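Local structure of 3-dehydroshikimate dehydratase (Pseudomonas putida, 5HMQ) at residues D258-R261 and S262-L266. The protein converts 3-dehydroshikimate to protocatechuate with the help of a divalent metal cation, in quinate and shikimate degradation. Numbering follows the deposited sequence.
Sequences DGLR and SLLYL
S262 folds its hydroxyl back onto the carbonyl of G259 within the helix 252-276, the α-helix that follows the eighth strand of the TIM barrel. The OG to G259 O hydrogen bond is 2.7 Å long, and it forms because OG sits between the backbone N and the carbonyl carbon (chi1 78°), on the side of the preceding turn. G259 O is thus gripped twice: L263 N donates from one turn on at 3.1 Å, modestly tilted from the carbonyl plane, whereas the hydroxyl approaches at a more bent C=O···O angle of 125°. Buried among L240 of the last barrel strand, F214 and P215, and L460 of helix 455-465 in the C-terminal half, the hydroxyl of S262 finds its acceptor within its own helix.

The side that S262 and L263 turn to the barrel is tightly packed. The L263 side chain packs on L238 and L240, about 9 Å from the side chain of the metal ligand Q193. On another buried side, L260 and L264 cross at an angle and meet CD1 to CD1 at 3.6 Å; R5 and F287 pack against L264. Buried D258 adds a hydrogen bond between OD2 and S457 OG, a link to the dioxygenase-like half.

The flank bearing R261 and Y265 is looser and partly open to solvent. There the two residues meet through the backbone, Y265 N to R261 O, while the tyrosine ring leads away from the preceding turn. Both side chains touch S464 of helix 455-465, and R261, bent at chi3 (-76°), donates from NE to F384 O, tying the barrel helix to the same half. Within the leucine pair, L264 CG lies 3.3 Å from L260 O, the same oxygen that accepts L264 N at 3.0 Å.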
ATOM      1  N   ASP C 258       7.430   0.714 -13.138  1.00 43.18           N
ATOM      2  CA  ASP C 258       7.235   2.161 -13.097  1.00 43.42           C
ATOM      3  C   ASP C 258       8.560   2.897 -13.237  1.00 44.28           C
ATOM      4  O   ASP C 258       8.636   3.931 -13.912  1.00 45.21           O
ATOM      5  CB  ASP C 258       6.539   2.565 -11.797  1.00 42.75           C
ATOM      6  CG  ASP C 258       5.060   2.227 -11.790  1.00 45.02           C
ATOM      7  OD1 ASP C 258       4.515   1.889 -12.863  1.00 44.79           O
ATOM      8  OD2 ASP C 258       4.437   2.306 -10.709  1.00 49.26           O
ATOM      9  N   GLY C 259       9.611   2.387 -12.592  1.00 44.50           N
ATOM     10  CA  GLY C 259      10.916   3.018 -12.706  1.00 42.72           C
ATOM     11  C   GLY C 259      11.410   3.083 -14.138  1.00 42.00           C
ATOM     12  O   GLY C 259      11.824   4.141 -14.621  1.00 41.88           O
ATOM     13  N   LEU C 260      11.371   1.947 -14.840  1.00 42.52           N
ATOM     14  CA  LEU C 260      11.799   1.930 -16.233  1.00 43.39           C
ATOM     15  C   LEU C 260      10.919   2.843 -17.077  1.00 43.30           C
ATOM     16  O   LEU C 260      11.421   3.598 -17.918  1.00 44.10           O
ATOM     17  CB  LEU C 260      11.776   0.495 -16.767  1.00 43.17           C
ATOM     18  CG  LEU C 260      12.586   0.136 -18.019  1.00 44.40           C
ATOM     19  CD1 LEU C 260      11.929   0.624 -19.304  1.00 43.70           C
ATOM     20  CD2 LEU C 260      14.009   0.666 -17.906  1.00 42.48           C
ATOM     21  N   ARG C 261       9.602   2.780 -16.866  1.00 42.97           N
ATOM     22  CA  ARG C 261       8.687   3.671 -17.573  1.00 43.55           C
ATOM     23  C   ARG C 261       9.038   5.135 -17.331  1.00 42.95           C
ATOM     24  O   ARG C 261       8.999   5.950 -18.260  1.00 45.74           O
ATOM     25  CB  ARG C 261       7.246   3.380 -17.148  1.00 42.31           C
ATOM     26  CG  ARG C 261       6.209   4.316 -17.753  1.00 45.36           C
ATOM     27  CD  ARG C 261       4.798   3.929 -17.326  1.00 45.13           C
ATOM     28  NE  ARG C 261       4.317   2.748 -18.038  1.00 43.61           N
ATOM     29  CZ  ARG C 261       3.194   2.102 -17.740  1.00 42.58           C
ATOM     30  NH1 ARG C 261       2.432   2.517 -16.737  1.00 41.30           N
ATOM     31  NH2 ARG C 261       2.834   1.038 -18.445  1.00 40.66           N
ATOM     32  N   SER C 262       9.392   5.488 -16.092  1.00 42.42           N
ATOM     33  CA  SER C 262       9.733   6.875 -15.793  1.00 43.06           C
ATOM     34  C   SER C 262      11.015   7.309 -16.496  1.00 45.62           C
ATOM     35  O   SER C 262      11.143   8.479 -16.878  1.00 46.28           O
ATOM     36  CB  SER C 262       9.867   7.074 -14.283  1.00 43.51           C
ATOM     37  OG  SER C 262      11.109   6.583 -13.807  1.00 45.21           O
ATOM     38  N   LEU C 263      11.965   6.390 -16.681  1.00 45.90           N
ATOM     39  CA  LEU C 263      13.184   6.727 -17.409  1.00 42.89           C
ATOM     40  C   LEU C 263      12.901   6.925 -18.893  1.00 43.14           C
ATOM     41  O   LEU C 263      13.484   7.812 -19.528  1.00 42.81           O
ATOM     42  CB  LEU C 263      14.245   5.646 -17.199  1.00 41.31           C
ATOM     43  CG  LEU C 263      14.976   5.694 -15.856  1.00 42.91           C
ATOM     44  CD1 LEU C 263      16.015   4.588 -15.759  1.00 41.88           C
ATOM     45  CD2 LEU C 263      15.619   7.059 -15.653  1.00 40.60           C
ATOM     46  N   LEU C 264      12.029   6.094 -19.466  1.00 45.51           N
ATOM     47  CA  LEU C 264      11.625   6.287 -20.855  1.00 46.26           C
ATOM     48  C   LEU C 264      10.955   7.643 -21.040  1.00 46.46           C
ATOM     49  O   LEU C 264      11.249   8.372 -21.995  1.00 46.11           O
ATOM     50  CB  LEU C 264      10.690   5.158 -21.289  1.00 44.68           C
ATOM     51  CG  LEU C 264      11.284   3.747 -21.252  1.00 46.31           C
ATOM     52  CD1 LEU C 264      10.274   2.726 -21.751  1.00 44.31           C
ATOM     53  CD2 LEU C 264      12.590   3.663 -22.035  1.00 45.41           C
ATOM     54  N   TYR C 265      10.046   7.995 -20.127  1.00 45.47           N
ATOM     55  CA  TYR C 265       9.372   9.288 -20.196  1.00 45.86           C
ATOM     56  C   TYR C 265      10.357  10.431 -19.984  1.00 45.11           C
ATOM     57  O   TYR C 265      10.273  11.465 -20.659  1.00 46.19           O
ATOM     58  CB  TYR C 265       8.248   9.334 -19.161  1.00 45.67           C
ATOM     59  CG  TYR C 265       7.435  10.610 -19.147  1.00 45.58           C
ATOM     60  CD1 TYR C 265       6.624  10.955 -20.220  1.00 47.60           C
ATOM     61  CD2 TYR C 265       7.465  11.459 -18.048  1.00 46.10           C
ATOM     62  CE1 TYR C 265       5.872  12.119 -20.203  1.00 49.05           C
ATOM     63  CE2 TYR C 265       6.719  12.623 -18.022  1.00 46.89           C
ATOM     64  CZ  TYR C 265       5.925  12.949 -19.100  1.00 48.72           C
ATOM     65  OH  TYR C 265       5.182  14.108 -19.075  1.00 49.31           O
ATOM     66  N   LEU C 266      11.302  10.258 -19.056  1.00 45.74           N
ATOM     67  CA  LEU C 266      12.323  11.276 -18.831  1.00 42.94           C
ATOM     68  C   LEU C 266      13.168  11.506 -20.076  1.00 44.92           C
ATOM     69  O   LEU C 266      13.495  12.651 -20.410  1.00 46.36           O
ATOM     70  CB  LEU C 266      13.214  10.872 -17.658  1.00 42.40           C
ATOM     71  CG  LEU C 266      14.496  11.689 -17.481  1.00 44.13           C
ATOM     72  CD1 LEU C 266      14.185  13.153 -17.218  1.00 43.53           C
ATOM     73  CD2 LEU C 266      15.356  11.112 -16.371  1.00 44.81           C
TER